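Local coordinates for serine repeat antigen 5 (PDB 6X42), which is of uncertain biochemical function but belongs to the papain family of cysteine proteases and, probably being a pseudo-zymogen, may lack ordinary proteolytic activity, at residues A[55-63]-A[75-83]. Residues are numbered along the deposited sequence; the frame is centred on the assembly and turned at random.
Sequences IFASKYHLE and KISALYVAN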
ATOM      1  N   ILE A  55      -4.481  -7.367  -0.742  1.00 12.88           N
ATOM      2  CA  ILE A  55      -3.626  -7.848  -1.825  1.00 12.98           C
ATOM      3  C   ILE A  55      -3.134  -6.688  -2.684  1.00 12.59           C
ATOM      4  O   ILE A  55      -1.948  -6.591  -3.005  1.00 13.47           O
ATOM      5  CB  ILE A  55      -4.366  -8.884  -2.689  1.00 13.08           C
ATOM      6  CG1 ILE A  55      -4.945 -10.014  -1.857  1.00 14.58           C
ATOM      7  CG2 ILE A  55      -3.399  -9.435  -3.745  1.00 14.92           C
ATOM      8  CD1 ILE A  55      -5.781 -11.020  -2.683  1.00 14.51           C
ATOM      9  N   PHE A  56      -4.040  -5.805  -3.103  1.00 12.51           N
ATOM     10  CA  PHE A  56      -3.646  -4.691  -3.961  1.00 12.10           C
ATOM     11  C   PHE A  56      -2.627  -3.786  -3.285  1.00 11.96           C
ATOM     12  O   PHE A  56      -1.628  -3.397  -3.897  1.00 13.04           O
ATOM     13  CB  PHE A  56      -4.891  -3.915  -4.435  1.00 13.20           C
ATOM     14  CG  PHE A  56      -5.674  -4.665  -5.497  1.00 13.03           C
ATOM     15  CD1 PHE A  56      -6.708  -5.526  -5.148  1.00 13.33           C
ATOM     16  CD2 PHE A  56      -5.325  -4.573  -6.821  1.00 13.81           C
ATOM     17  CE1 PHE A  56      -7.375  -6.266  -6.108  1.00 13.59           C
ATOM     18  CE2 PHE A  56      -5.999  -5.301  -7.789  1.00 13.96           C
ATOM     19  CZ  PHE A  56      -7.024  -6.160  -7.422  1.00 13.47           C
ATOM     20  N   ALA A  57      -2.854  -3.444  -2.018  1.00 11.83           N
ATOM     21  CA  ALA A  57      -1.923  -2.536  -1.350  1.00 12.09           C
ATOM     22  C   ALA A  57      -0.579  -3.212  -1.078  1.00 12.26           C
ATOM     23  O   ALA A  57       0.492  -2.591  -1.191  1.00 12.38           O
ATOM     24  CB  ALA A  57      -2.543  -2.024  -0.058  1.00 12.56           C
ATOM     25  N   SER A  58      -0.613  -4.488  -0.700  1.00 12.17           N
ATOM     26  CA  SER A  58       0.624  -5.203  -0.420  1.00 12.71           C
ATOM     27  C   SER A  58       1.432  -5.400  -1.691  1.00 13.01           C
ATOM     28  O   SER A  58       2.656  -5.215  -1.697  1.00 14.34           O
ATOM     29  CB  SER A  58       0.326  -6.551   0.232  1.00 13.13           C
ATOM     30  OG  SER A  58      -0.232  -6.429   1.526  1.00 14.12           O
ATOM     31  N   LYS A  59       0.769  -5.777  -2.783  1.00 13.17           N
ATOM     32  CA  LYS A  59       1.497  -6.006  -4.025  1.00 13.44           C
ATOM     33  C   LYS A  59       2.034  -4.699  -4.596  1.00 13.89           C
ATOM     34  O   LYS A  59       3.125  -4.673  -5.185  1.00 14.57           O
ATOM     35  CB  LYS A  59       0.647  -6.776  -5.045  1.00 14.11           C
ATOM     36  CG  LYS A  59      -0.240  -5.917  -5.926  1.00 14.59           C
ATOM     37  CD  LYS A  59      -1.182  -6.758  -6.808  1.00 14.69           C
ATOM     38  CE  LYS A  59      -1.918  -5.914  -7.811  1.00 15.40           C
ATOM     39  NZ  LYS A  59      -1.081  -5.623  -9.004  1.00 15.34           N
ATOM     40  N   TYR A  60       1.284  -3.601  -4.439  1.00 13.27           N
ATOM     41  CA  TYR A  60       1.774  -2.315  -4.922  1.00 13.36           C
ATOM     42  C   TYR A  60       3.043  -1.900  -4.184  1.00 13.38           C
ATOM     43  O   TYR A  60       3.964  -1.350  -4.780  1.00 13.76           O
ATOM     44  CB  TYR A  60       0.704  -1.245  -4.792  1.00 13.69           C
ATOM     45  CG  TYR A  60       1.160   0.131  -5.209  1.00 13.39           C
ATOM     46  CD1 TYR A  60       1.193   0.515  -6.555  1.00 14.46           C
ATOM     47  CD2 TYR A  60       1.610   1.041  -4.263  1.00 14.31           C
ATOM     48  CE1 TYR A  60       1.593   1.790  -6.929  1.00 16.13           C
ATOM     49  CE2 TYR A  60       2.010   2.306  -4.622  1.00 14.67           C
ATOM     50  CZ  TYR A  60       2.009   2.686  -5.950  1.00 15.32           C
ATOM     51  OH  TYR A  60       2.397   3.975  -6.257  1.00 18.10           O
ATOM     52  N   HIS A  61       3.108  -2.171  -2.880  1.00 13.00           N
ATOM     53  CA  HIS A  61       4.319  -1.895  -2.113  1.00 13.05           C
ATOM     54  C   HIS A  61       5.515  -2.661  -2.681  1.00 13.73           C
ATOM     55  O   HIS A  61       6.599  -2.092  -2.820  1.00 14.80           O
ATOM     56  CB  HIS A  61       4.034  -2.197  -0.639  1.00 13.62           C
ATOM     57  CG  HIS A  61       5.152  -1.872   0.310  1.00 13.51           C
ATOM     58  ND1 HIS A  61       5.742  -0.633   0.403  1.00 13.94           N
ATOM     59  CD2 HIS A  61       5.742  -2.632   1.262  1.00 14.11           C
ATOM     60  CE1 HIS A  61       6.674  -0.664   1.347  1.00 14.30           C
ATOM     61  NE2 HIS A  61       6.674  -1.857   1.904  1.00 14.45           N
ATOM     62  N   LEU A  62       5.332  -3.932  -3.054  1.00 14.20           N
ATOM     63  CA  LEU A  62       6.403  -4.659  -3.732  1.00 15.34           C
ATOM     64  C   LEU A  62       6.693  -4.086  -5.117  1.00 15.27           C
ATOM     65  O   LEU A  62       7.859  -4.044  -5.538  1.00 16.75           O
ATOM     66  CB  LEU A  62       6.074  -6.146  -3.835  1.00 16.15           C
ATOM     67  CG  LEU A  62       6.140  -6.989  -2.580  1.00 19.97           C
ATOM     68  CD1 LEU A  62       5.901  -8.455  -2.943  1.00 21.41           C
ATOM     69  CD2 LEU A  62       7.503  -6.827  -1.899  1.00 21.29           C
ATOM     70  N   GLU A  63       5.655  -3.659  -5.849  1.00 15.01           N
ATOM     71  CA  GLU A  63       5.871  -3.040  -7.165  1.00 15.22           C
ATOM     72  C   GLU A  63       6.706  -1.755  -7.051  1.00 16.23           C
ATOM     73  O   GLU A  63       7.591  -1.511  -7.882  1.00 16.99           O
ATOM     74  CB  GLU A  63       4.537  -2.768  -7.874  1.00 15.78           C
ATOM     75  CG  GLU A  63       3.814  -4.065  -8.271  1.00 15.68           C
ATOM     76  CD  GLU A  63       2.310  -3.912  -8.493  1.00 16.05           C
ATOM     77  OE1 GLU A  63       1.781  -2.779  -8.338  1.00 16.27           O
ATOM     78  OE2 GLU A  63       1.653  -4.935  -8.830  1.00 16.46           O
ATOM     79  N   LYS A  75       3.057  -5.329 -13.273  1.00 19.41           N
ATOM     80  CA  LYS A  75       2.095  -5.602 -12.216  1.00 18.36           C
ATOM     81  C   LYS A  75       2.133  -7.055 -11.771  1.00 17.29           C
ATOM     82  O   LYS A  75       2.196  -7.976 -12.591  1.00 18.55           O
ATOM     83  CB  LYS A  75       0.681  -5.271 -12.680  1.00 19.55           C
ATOM     84  CG  LYS A  75       0.470  -3.811 -12.960  1.00 19.62           C
ATOM     85  CD  LYS A  75       0.773  -2.954 -11.755  1.00 20.48           C
ATOM     86  CE  LYS A  75       0.228  -1.550 -11.903  1.00 20.99           C
ATOM     87  NZ  LYS A  75      -1.230  -1.539 -12.128  1.00 20.57           N
ATOM     88  N   ILE A  76       2.007  -7.250 -10.449  1.00 16.83           N
ATOM     89  CA  ILE A  76       1.828  -8.567  -9.837  1.00 16.51           C
ATOM     90  C   ILE A  76       0.379  -9.023  -9.995  1.00 16.02           C
ATOM     91  O   ILE A  76      -0.544  -8.217  -9.912  1.00 16.21           O
ATOM     92  CB  ILE A  76       2.217  -8.482  -8.349  1.00 16.25           C
ATOM     93  CG1 ILE A  76       3.717  -8.200  -8.205  1.00 18.13           C
ATOM     94  CG2 ILE A  76       1.812  -9.740  -7.583  1.00 17.89           C
ATOM     95  CD1 ILE A  76       4.170  -7.716  -6.820  1.00 18.14           C
ATOM     96  N   SER A  77       0.167 -10.332 -10.192  1.00 16.11           N
ATOM     97  CA  SER A  77      -1.186 -10.877 -10.264  1.00 16.05           C
ATOM     98  C   SER A  77      -1.810 -10.910  -8.874  1.00 15.26           C
ATOM     99  O   SER A  77      -1.507 -11.789  -8.065  1.00 15.36           O
ATOM    100  CB  SER A  77      -1.118 -12.285 -10.851  1.00 17.09           C
ATOM    101  OG  SER A  77      -2.364 -12.952 -10.731  1.00 16.42           O
ATOM    102  N   ALA A  78      -2.739  -9.994  -8.601  1.00 14.14           N
ATOM    103  CA  ALA A  78      -3.486 -10.063  -7.351  1.00 14.04           C
ATOM    104  C   ALA A  78      -4.293 -11.352  -7.274  1.00 13.32           C
ATOM    105  O   ALA A  78      -4.496 -11.906  -6.190  1.00 14.11           O
ATOM    106  CB  ALA A  78      -4.439  -8.878  -7.230  1.00 14.62           C
ATOM    107  N   LEU A  79      -4.807 -11.817  -8.415  1.00 14.19           N
ATOM    108  CA  LEU A  79      -5.670 -13.000  -8.412  1.00 14.16           C
ATOM    109  C   LEU A  79      -4.908 -14.253  -7.992  1.00 13.89           C
ATOM    110  O   LEU A  79      -5.454 -15.114  -7.292  1.00 14.70           O
ATOM    111  CB  LEU A  79      -6.310 -13.170  -9.786  1.00 14.74           C
ATOM    112  CG  LEU A  79      -7.491 -14.143  -9.857  1.00 14.74           C
ATOM    113  CD1 LEU A  79      -8.656 -13.639  -9.013  1.00 15.67           C
ATOM    114  CD2 LEU A  79      -7.923 -14.359 -11.313  1.00 15.34           C
ATOM    115  N   TYR A  80      -3.634 -14.362  -8.381  1.00 14.82           N
ATOM    116  CA  TYR A  80      -2.840 -15.503  -7.943  1.00 15.64           C
ATOM    117  C   TYR A  80      -2.718 -15.528  -6.426  1.00 15.73           C
ATOM    118  O   TYR A  80      -2.876 -16.579  -5.790  1.00 16.39           O
ATOM    119  CB  TYR A  80      -1.459 -15.477  -8.595  1.00 16.53           C
ATOM    120  CG  TYR A  80      -0.696 -16.772  -8.403  1.00 18.15           C
ATOM    121  CD1 TYR A  80      -0.875 -17.844  -9.257  1.00 19.91           C
ATOM    122  CD2 TYR A  80       0.170 -16.933  -7.331  1.00 19.42           C
ATOM    123  CE1 TYR A  80      -0.195 -19.040  -9.067  1.00 20.45           C
ATOM    124  CE2 TYR A  80       0.859 -18.119  -7.138  1.00 20.69           C
ATOM    125  CZ  TYR A  80       0.667 -19.173  -7.999  1.00 21.92           C
ATOM    126  OH  TYR A  80       1.343 -20.370  -7.807  1.00 24.89           O
ATOM    127  N   VAL A  81      -2.433 -14.369  -5.827  1.00 14.90           N
ATOM    128  CA  VAL A  81      -2.303 -14.280  -4.380  1.00 14.73           C
ATOM    129  C   VAL A  81      -3.631 -14.570  -3.698  1.00 15.38           C
ATOM    130  O   VAL A  81      -3.671 -15.194  -2.633  1.00 17.89           O
ATOM    131  CB  VAL A  81      -1.709 -12.919  -3.975  1.00 15.48           C
ATOM    132  CG1 VAL A  81      -1.625 -12.793  -2.466  1.00 17.07           C
ATOM    133  CG2 VAL A  81      -0.352 -12.731  -4.647  1.00 17.35           C
ATOM    134  N   ALA A  82      -4.742 -14.121  -4.283  1.00 14.50           N
ATOM    135  CA  ALA A  82      -6.039 -14.402  -3.683  1.00 15.45           C
ATOM    136  C   ALA A  82      -6.327 -15.893  -3.645  1.00 15.55           C
ATOM    137  O   ALA A  82      -6.931 -16.390  -2.695  1.00 17.40           O
ATOM    138  CB  ALA A  82      -7.143 -13.728  -4.494  1.00 14.64           C
ATOM    139  N   ASN A  83      -5.937 -16.616  -4.685  1.00 15.57           N
ATOM    140  CA  ASN A  83      -6.451 -17.959  -4.901  1.00 16.35           C
ATOM    141  C   ASN A  83      -5.503 -19.062  -4.472  1.00 17.64           C
ATOM    142  O   ASN A  83      -5.931 -20.212  -4.395  1.00 19.52           O
ATOM    143  CB  ASN A  83      -6.829 -18.133  -6.374  1.00 16.65           C
ATOM    144  CG  ASN A  83      -8.025 -17.285  -6.742  1.00 15.69           C
ATOM    145  OD1 ASN A  83      -8.736 -16.782  -5.859  1.00 16.49           O
ATOM    146  ND2 ASN A  83      -8.283 -17.138  -8.036  1.00 16.43           N
TER
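Residues 75-83 run against helix 55-63 in the opposite sense, with CA atoms paired Ile55 to Ala78, Lys59 to Ile76 and Glu63 to Lys75; the axes of helices 55-63 and 78-83 stand at 124°. Both polar groups of the Ile76 backbone bond to side chains of helix 55-63. Its N donates to Glu63 OE2 over 2.8 Å, nearly straight at 166° but on the anti side and 23° out of the carboxylate plane, while Lys59 NZ reaches Ile76 O at 2.8 Å on a carbonyl lone pair. A 2.8 Å salt bridge joins Lys59 NZ to Glu63 OE2 on its syn side, so NZ and Ile76 N both grip one oxygen of the buried Glu63; Glu45 also pairs with Lys59. Helix 53-68, the long central helix of the papain fold, is thus joined to short helix 78-83, and Phe102 of helix 99-109 touches Val81. Ala78 CB sits over one Phe56 ring face, 4.0 Å from the centroid, a CH-pi contact offset toward the rim. Ile55 CG2, anti to the backbone N, meets Ala78 CB at 3.7 Å and Val81, whereas CD1 presses on Ala82 CB at 3.5 Å. Ile76 CD1 packs against Leu62 CB at 3.9 Å.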